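Local atomic coordinates of putative acetyl-CoA acetyltransferase (Thermus thermophilus, PDB entry 1ULQ), a protein that probably acts as a thiolase, an acetyl-CoA C-acyltransferase that makes or breaks carbon-carbon bonds in lipid metabolism. Residues A100-W104 against V281-A285; L275-A279 against V370-R374. All coordinates share one frame. Numbering follows the deposited sequence.

Contact 1: residues A100-W104 against V281-A285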
ATOM      1  N   ALA C 100     -27.555 -15.553 -24.785  1.00  9.96           N
ATOM      2  CA  ALA C 100     -28.176 -16.376 -25.794  1.00  9.48           C
ATOM      3  C   ALA C 100     -28.612 -17.724 -25.214  1.00  9.37           C
ATOM      4  O   ALA C 100     -29.755 -18.126 -25.374  1.00  9.87           O
ATOM      5  CB  ALA C 100     -27.210 -16.585 -26.959  1.00  8.57           C
ATOM      6  N   ARG C 101     -27.708 -18.412 -24.525  1.00  9.41           N
ATOM      7  CA  ARG C 101     -28.021 -19.726 -23.985  1.00  9.03           C
ATOM      8  C   ARG C 101     -29.218 -19.728 -23.054  1.00 10.13           C
ATOM      9  O   ARG C 101     -29.924 -20.738 -22.955  1.00 11.00           O
ATOM     10  CB  ARG C 101     -26.799 -20.323 -23.276  1.00  8.64           C
ATOM     11  CG  ARG C 101     -25.558 -20.355 -24.141  1.00  8.39           C
ATOM     12  CD  ARG C 101     -24.773 -21.649 -24.025  1.00 10.18           C
ATOM     13  NE  ARG C 101     -23.470 -21.509 -24.678  1.00 13.57           N
ATOM     14  CZ  ARG C 101     -22.394 -20.986 -24.093  1.00 13.89           C
ATOM     15  NH1 ARG C 101     -22.464 -20.569 -22.834  1.00 14.42           N
ATOM     16  NH2 ARG C 101     -21.258 -20.846 -24.769  1.00 12.02           N
ATOM     17  N   ALA C 102     -29.446 -18.612 -22.371  1.00  9.65           N
ATOM     18  CA  ALA C 102     -30.582 -18.501 -21.455  1.00  9.95           C
ATOM     19  C   ALA C 102     -31.884 -18.395 -22.264  1.00 10.11           C
ATOM     20  O   ALA C 102     -32.905 -18.994 -21.917  1.00  9.96           O
ATOM     21  CB  ALA C 102     -30.416 -17.273 -20.562  1.00 10.21           C
ATOM     22  N   ILE C 103     -31.836 -17.619 -23.341  1.00 10.01           N
ATOM     23  CA  ILE C 103     -32.982 -17.430 -24.204  1.00  8.75           C
ATOM     24  C   ILE C 103     -33.332 -18.763 -24.855  1.00  8.96           C
ATOM     25  O   ILE C 103     -34.503 -19.093 -24.990  1.00 10.82           O
ATOM     26  CB  ILE C 103     -32.676 -16.357 -25.263  1.00  8.21           C
ATOM     27  CG1 ILE C 103     -32.478 -15.007 -24.566  1.00  7.79           C
ATOM     28  CG2 ILE C 103     -33.788 -16.274 -26.275  1.00  9.04           C
ATOM     29  CD1 ILE C 103     -32.131 -13.871 -25.500  1.00  8.47           C
ATOM     30  N   TRP C 104     -32.322 -19.541 -25.234  1.00  9.26           N
ATOM     31  CA  TRP C 104     -32.561 -20.849 -25.843  1.00 10.19           C
ATOM     32  C   TRP C 104     -33.178 -21.816 -24.827  1.00 10.48           C
ATOM     33  O   TRP C 104     -33.961 -22.694 -25.191  1.00 10.71           O
ATOM     34  CB  TRP C 104     -31.262 -21.480 -26.366  1.00 11.55           C
ATOM     35  CG  TRP C 104     -30.599 -20.780 -27.520  1.00 13.09           C
ATOM     36  CD1 TRP C 104     -31.182 -19.932 -28.419  1.00 14.08           C
ATOM     37  CD2 TRP C 104     -29.226 -20.901 -27.917  1.00 13.70           C
ATOM     38  NE1 TRP C 104     -30.256 -19.515 -29.352  1.00 14.01           N
ATOM     39  CE2 TRP C 104     -29.048 -20.096 -29.067  1.00 13.54           C
ATOM     40  CE3 TRP C 104     -28.125 -21.614 -27.411  1.00 14.21           C
ATOM     41  CZ2 TRP C 104     -27.817 -19.986 -29.721  1.00 13.58           C
ATOM     42  CZ3 TRP C 104     -26.896 -21.505 -28.061  1.00 13.85           C
ATOM     43  CH2 TRP C 104     -26.755 -20.695 -29.204  1.00 15.01           C
ATOM     44  N   VAL C 281     -28.163 -15.235 -33.243  1.00  9.51           N
ATOM     45  CA  VAL C 281     -27.022 -16.000 -32.750  1.00  8.22           C
ATOM     46  C   VAL C 281     -27.158 -17.450 -33.240  1.00  9.24           C
ATOM     47  O   VAL C 281     -28.071 -18.180 -32.843  1.00  8.35           O
ATOM     48  CB  VAL C 281     -26.956 -15.968 -31.212  1.00  6.73           C
ATOM     49  CG1 VAL C 281     -25.817 -16.820 -30.717  1.00  4.06           C
ATOM     50  CG2 VAL C 281     -26.779 -14.548 -30.753  1.00  4.95           C
ATOM     51  N   ARG C 282     -26.250 -17.855 -34.121  1.00  9.64           N
ATOM     52  CA  ARG C 282     -26.279 -19.201 -34.668  1.00 10.61           C
ATOM     53  C   ARG C 282     -25.576 -20.248 -33.810  1.00 10.75           C
ATOM     54  O   ARG C 282     -26.195 -21.236 -33.427  1.00 10.97           O
ATOM     55  CB  ARG C 282     -25.686 -19.209 -36.074  1.00 12.58           C
ATOM     56  CG  ARG C 282     -26.728 -19.173 -37.184  1.00 13.68           C
ATOM     57  CD  ARG C 282     -26.812 -20.520 -37.883  1.00 15.44           C
ATOM     58  NE  ARG C 282     -27.416 -20.406 -39.210  1.00 16.38           N
ATOM     59  CZ  ARG C 282     -27.449 -21.385 -40.109  1.00 16.06           C
ATOM     60  NH1 ARG C 282     -26.912 -22.570 -39.837  1.00 14.52           N
ATOM     61  NH2 ARG C 282     -28.019 -21.171 -41.287  1.00 17.09           N
ATOM     62  N   ALA C 283     -24.294 -20.056 -33.511  1.00  9.42           N
ATOM     63  CA  ALA C 283     -23.586 -21.031 -32.700  1.00  8.84           C
ATOM     64  C   ALA C 283     -22.455 -20.418 -31.909  1.00  9.99           C
ATOM     65  O   ALA C 283     -21.871 -19.411 -32.323  1.00 10.81           O
ATOM     66  CB  ALA C 283     -23.050 -22.136 -33.576  1.00  8.82           C
ATOM     67  N   ILE C 284     -22.146 -21.036 -30.771  1.00 10.05           N
ATOM     68  CA  ILE C 284     -21.067 -20.569 -29.905  1.00  9.95           C
ATOM     69  C   ILE C 284     -20.102 -21.716 -29.604  1.00 11.28           C
ATOM     70  O   ILE C 284     -20.510 -22.877 -29.535  1.00 11.21           O
ATOM     71  CB  ILE C 284     -21.602 -20.060 -28.566  1.00  8.43           C
ATOM     72  CG1 ILE C 284     -22.818 -19.176 -28.791  1.00  8.17           C
ATOM     73  CG2 ILE C 284     -20.535 -19.261 -27.864  1.00  6.28           C
ATOM     74  CD1 ILE C 284     -23.632 -18.969 -27.535  1.00 10.83           C
ATOM     75  N   ALA C 285     -18.826 -21.385 -29.418  1.00 12.02           N
ATOM     76  CA  ALA C 285     -17.812 -22.391 -29.111  1.00 11.37           C
ATOM     77  C   ALA C 285     -16.644 -21.806 -28.332  1.00 10.69           C
ATOM     78  O   ALA C 285     -16.149 -20.724 -28.629  1.00 11.02           O
ATOM     79  CB  ALA C 285     -17.301 -23.045 -30.392  1.00 11.63           C
TER
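This is an apolar helix-on-sheet contact, in which the last turn of helix 91-104 rests on strand 279-288 where the two halves of the thiolase fold meet. The short axes approach to 10.5 Å, a usual separation for a helix layered on a sheet, and cross steeply at -111°. Within the helix the Trp104 N to Ala100 O hydrogen bond (2.9 Å) spans one turn and brings the side chains of Ala100 and Trp104 to the same side. On the strand, Val281 and Ile284 both point their CA-to-CB bonds at the helix although they are three positions apart; the classic beta bulge at Arg282 and Ala283, which both face Val396, accounts for this spacing. Ala100 CB lies 4.0 Å from Val281 CG1 and 4.3 Å from Ile284 CD1. The indole reaches both strand residues, with Trp104 CZ2 3.9 Å from Val281 CG1 and Trp104 CH2 3.9 Å from Ile284 CD1, while its edge meets the backbone at Val281 O, 3.6 Å from Trp104 CZ2. Arg101 touches Ile284 through NH2 to CG2 (3.6 Å), but its charge pairs with Glu107 of the second subunit. Strand 279-288 is hydrogen-bonded to strands 4-16 and 391-399; Ala283 and Ala285 point away from helix 91-104 and touch helix 298-308, so the strand is sandwiched between two helices.

Contact 2: residues L275-A279 against V370-R374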
ATOM      1  N   LEU C 275     -39.824  -5.549 -32.943  1.00 12.88           N
ATOM      2  CA  LEU C 275     -38.405  -5.217 -32.868  1.00 11.06           C
ATOM      3  C   LEU C 275     -37.699  -5.805 -34.071  1.00 11.64           C
ATOM      4  O   LEU C 275     -37.752  -7.008 -34.309  1.00 11.53           O
ATOM      5  CB  LEU C 275     -37.796  -5.772 -31.586  1.00  8.35           C
ATOM      6  CG  LEU C 275     -38.483  -5.198 -30.359  1.00  6.39           C
ATOM      7  CD1 LEU C 275     -37.742  -5.636 -29.123  1.00  7.86           C
ATOM      8  CD2 LEU C 275     -38.525  -3.688 -30.464  1.00  4.91           C
ATOM      9  N   ARG C 276     -37.043  -4.944 -34.832  1.00 14.07           N
ATOM     10  CA  ARG C 276     -36.340  -5.379 -36.027  1.00 17.48           C
ATOM     11  C   ARG C 276     -34.986  -6.010 -35.675  1.00 16.98           C
ATOM     12  O   ARG C 276     -34.124  -5.374 -35.061  1.00 16.35           O
ATOM     13  CB  ARG C 276     -36.149  -4.188 -36.961  1.00 21.75           C
ATOM     14  CG  ARG C 276     -35.536  -4.543 -38.292  1.00 29.98           C
ATOM     15  CD  ARG C 276     -34.951  -3.307 -38.982  1.00 37.31           C
ATOM     16  NE  ARG C 276     -34.384  -3.623 -40.299  1.00 42.87           N
ATOM     17  CZ  ARG C 276     -33.555  -2.829 -40.976  1.00 44.28           C
ATOM     18  NH1 ARG C 276     -33.183  -1.660 -40.462  1.00 44.32           N
ATOM     19  NH2 ARG C 276     -33.098  -3.204 -42.170  1.00 45.35           N
ATOM     20  N   PRO C 277     -34.784  -7.276 -36.072  1.00 16.11           N
ATOM     21  CA  PRO C 277     -33.558  -8.045 -35.824  1.00 15.46           C
ATOM     22  C   PRO C 277     -32.344  -7.472 -36.544  1.00 15.37           C
ATOM     23  O   PRO C 277     -32.436  -7.008 -37.678  1.00 17.31           O
ATOM     24  CB  PRO C 277     -33.900  -9.435 -36.352  1.00 15.00           C
ATOM     25  CG  PRO C 277     -35.397  -9.451 -36.399  1.00 16.60           C
ATOM     26  CD  PRO C 277     -35.742  -8.074 -36.847  1.00 16.10           C
ATOM     27  N   LEU C 278     -31.201  -7.514 -35.880  1.00 13.96           N
ATOM     28  CA  LEU C 278     -29.976  -7.009 -36.465  1.00 11.48           C
ATOM     29  C   LEU C 278     -29.251  -8.254 -36.927  1.00 10.75           C
ATOM     30  O   LEU C 278     -28.597  -8.274 -37.968  1.00 10.02           O
ATOM     31  CB  LEU C 278     -29.178  -6.266 -35.402  1.00 11.53           C
ATOM     32  CG  LEU C 278     -28.132  -5.238 -35.830  1.00 13.18           C
ATOM     33  CD1 LEU C 278     -28.626  -4.395 -36.963  1.00 11.95           C
ATOM     34  CD2 LEU C 278     -27.796  -4.360 -34.643  1.00 13.94           C
ATOM     35  N   ALA C 279     -29.415  -9.312 -36.145  1.00 10.83           N
ATOM     36  CA  ALA C 279     -28.808 -10.596 -36.438  1.00  9.31           C
ATOM     37  C   ALA C 279     -29.356 -11.632 -35.471  1.00  9.12           C
ATOM     38  O   ALA C 279     -30.049 -11.303 -34.501  1.00  8.00           O
ATOM     39  CB  ALA C 279     -27.302 -10.501 -36.305  1.00  9.74           C
ATOM     40  N   VAL C 370     -22.032  -6.862 -36.169  1.00 14.87           N
ATOM     41  CA  VAL C 370     -23.471  -6.818 -36.422  1.00 15.89           C
ATOM     42  C   VAL C 370     -23.887  -5.610 -37.246  1.00 16.33           C
ATOM     43  O   VAL C 370     -24.591  -5.757 -38.242  1.00 17.26           O
ATOM     44  CB  VAL C 370     -24.263  -6.805 -35.110  1.00 16.51           C
ATOM     45  CG1 VAL C 370     -25.696  -7.153 -35.387  1.00 19.14           C
ATOM     46  CG2 VAL C 370     -23.690  -7.808 -34.141  1.00 17.71           C
ATOM     47  N   HIS C 371     -23.458  -4.422 -36.826  1.00 16.41           N
ATOM     48  CA  HIS C 371     -23.767  -3.194 -37.549  1.00 15.93           C
ATOM     49  C   HIS C 371     -23.231  -3.184 -38.982  1.00 17.00           C
ATOM     50  O   HIS C 371     -23.922  -2.723 -39.892  1.00 17.43           O
ATOM     51  CB  HIS C 371     -23.210  -2.000 -36.798  1.00 14.16           C
ATOM     52  CG  HIS C 371     -24.107  -1.520 -35.713  1.00 13.05           C
ATOM     53  ND1 HIS C 371     -25.119  -0.614 -35.938  1.00 12.98           N
ATOM     54  CD2 HIS C 371     -24.179  -1.852 -34.405  1.00 12.84           C
ATOM     55  CE1 HIS C 371     -25.775  -0.406 -34.811  1.00 12.49           C
ATOM     56  NE2 HIS C 371     -25.226  -1.146 -33.867  1.00 13.52           N
ATOM     57  N   GLU C 372     -22.009  -3.679 -39.185  1.00 17.12           N
ATOM     58  CA  GLU C 372     -21.437  -3.706 -40.526  1.00 16.29           C
ATOM     59  C   GLU C 372     -22.140  -4.779 -41.348  1.00 17.33           C
ATOM     60  O   GLU C 372     -22.328  -4.603 -42.555  1.00 18.05           O
ATOM     61  CB  GLU C 372     -19.933  -3.981 -40.491  1.00 15.37           C
ATOM     62  CG  GLU C 372     -19.247  -3.760 -41.838  1.00 13.75           C
ATOM     63  CD  GLU C 372     -19.169  -2.283 -42.238  1.00 15.17           C
ATOM     64  OE1 GLU C 372     -19.879  -1.454 -41.620  1.00 13.88           O
ATOM     65  OE2 GLU C 372     -18.400  -1.950 -43.175  1.00 14.15           O
ATOM     66  N   MET C 373     -22.528  -5.881 -40.698  1.00 16.85           N
ATOM     67  CA  MET C 373     -23.236  -6.976 -41.377  1.00 16.00           C
ATOM     68  C   MET C 373     -24.526  -6.448 -41.989  1.00 16.57           C
ATOM     69  O   MET C 373     -24.882  -6.793 -43.117  1.00 16.48           O
ATOM     70  CB  MET C 373     -23.574  -8.104 -40.401  1.00 13.72           C
ATOM     71  CG  MET C 373     -22.503  -9.162 -40.260  1.00 11.70           C
ATOM     72  SD  MET C 373     -22.926 -10.415 -39.027  1.00 12.46           S
ATOM     73  CE  MET C 373     -24.268 -11.238 -39.807  1.00 10.16           C
ATOM     74  N   ARG C 374     -25.223  -5.602 -41.237  1.00 17.36           N
ATOM     75  CA  ARG C 374     -26.472  -5.018 -41.709  1.00 18.90           C
ATOM     76  C   ARG C 374     -26.299  -4.057 -42.867  1.00 18.36           C
ATOM     77  O   ARG C 374     -27.056  -4.113 -43.829  1.00 18.04           O
ATOM     78  CB  ARG C 374     -27.198  -4.280 -40.581  1.00 20.74           C
ATOM     79  CG  ARG C 374     -28.227  -3.271 -41.083  1.00 23.29           C
ATOM     80  CD  ARG C 374     -28.948  -2.588 -39.943  1.00 26.37           C
ATOM     81  NE  ARG C 374     -29.992  -3.439 -39.377  1.00 31.05           N
ATOM     82  CZ  ARG C 374     -30.709  -3.127 -38.299  1.00 33.59           C
ATOM     83  NH1 ARG C 374     -30.484  -1.976 -37.670  1.00 34.14           N
ATOM     84  NH2 ARG C 374     -31.641  -3.968 -37.843  1.00 33.65           N
TER
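Side-chain conformation decides how Arg374, near the end of helix 358-375, meets the segment leading into strand 279-288. Its t, t, m course through chi1 to chi3 extends the chain and then bends it, so that Arg374 NH2 donates a hydrogen bond to Pro277 O (3.1 Å, 136° at the hydrogen). Arg276, with chi1 to chi3 all t, reaches out to lay its guanidinium flat on that of Arg374: centres 3.9 Å apart, planes at 10°. The like charges come close, Arg276 NE to Arg374 NH2 measuring 3.7 Å. Leu278 (t, p) points sideways at CB but turns its end towards the helix, near Val370 and the Arg374 guanidinium. Leu278 CD2 lies 4.2 Å from His371 NE2, over a face of the imidazole, whose NE2 is hydrogen-bonded to Ala9 O. Ala279 CB packs 3.8 Å from Val370 CG1. Leu278 and Ala279 both face Ile6 in a classic beta bulge, and the pairing beside it is an arginine-arginine guanidinium stack.

Starting from the N terminus, helix 91-104 supplies the first half of contact 1, and the chain passes through 176 intervening residues before strand 279-288 completes it at 281-285. Contact 2 has opened by then, at 275-279, with one residue, position 280, separating the two segments; it closes after 90 intervening residues, on helix 358-375. The two loops therefore cross and neither nests in the other. The centres of contact 1 and contact 2 are about 16 Å apart, and the two share no touch beyond this adjacency in sequence. Contact 1 ties a helix of the N-terminal half to the C-terminal half, whereas contact 2 joins two elements of the C-terminal half at the lead-in to the same strand.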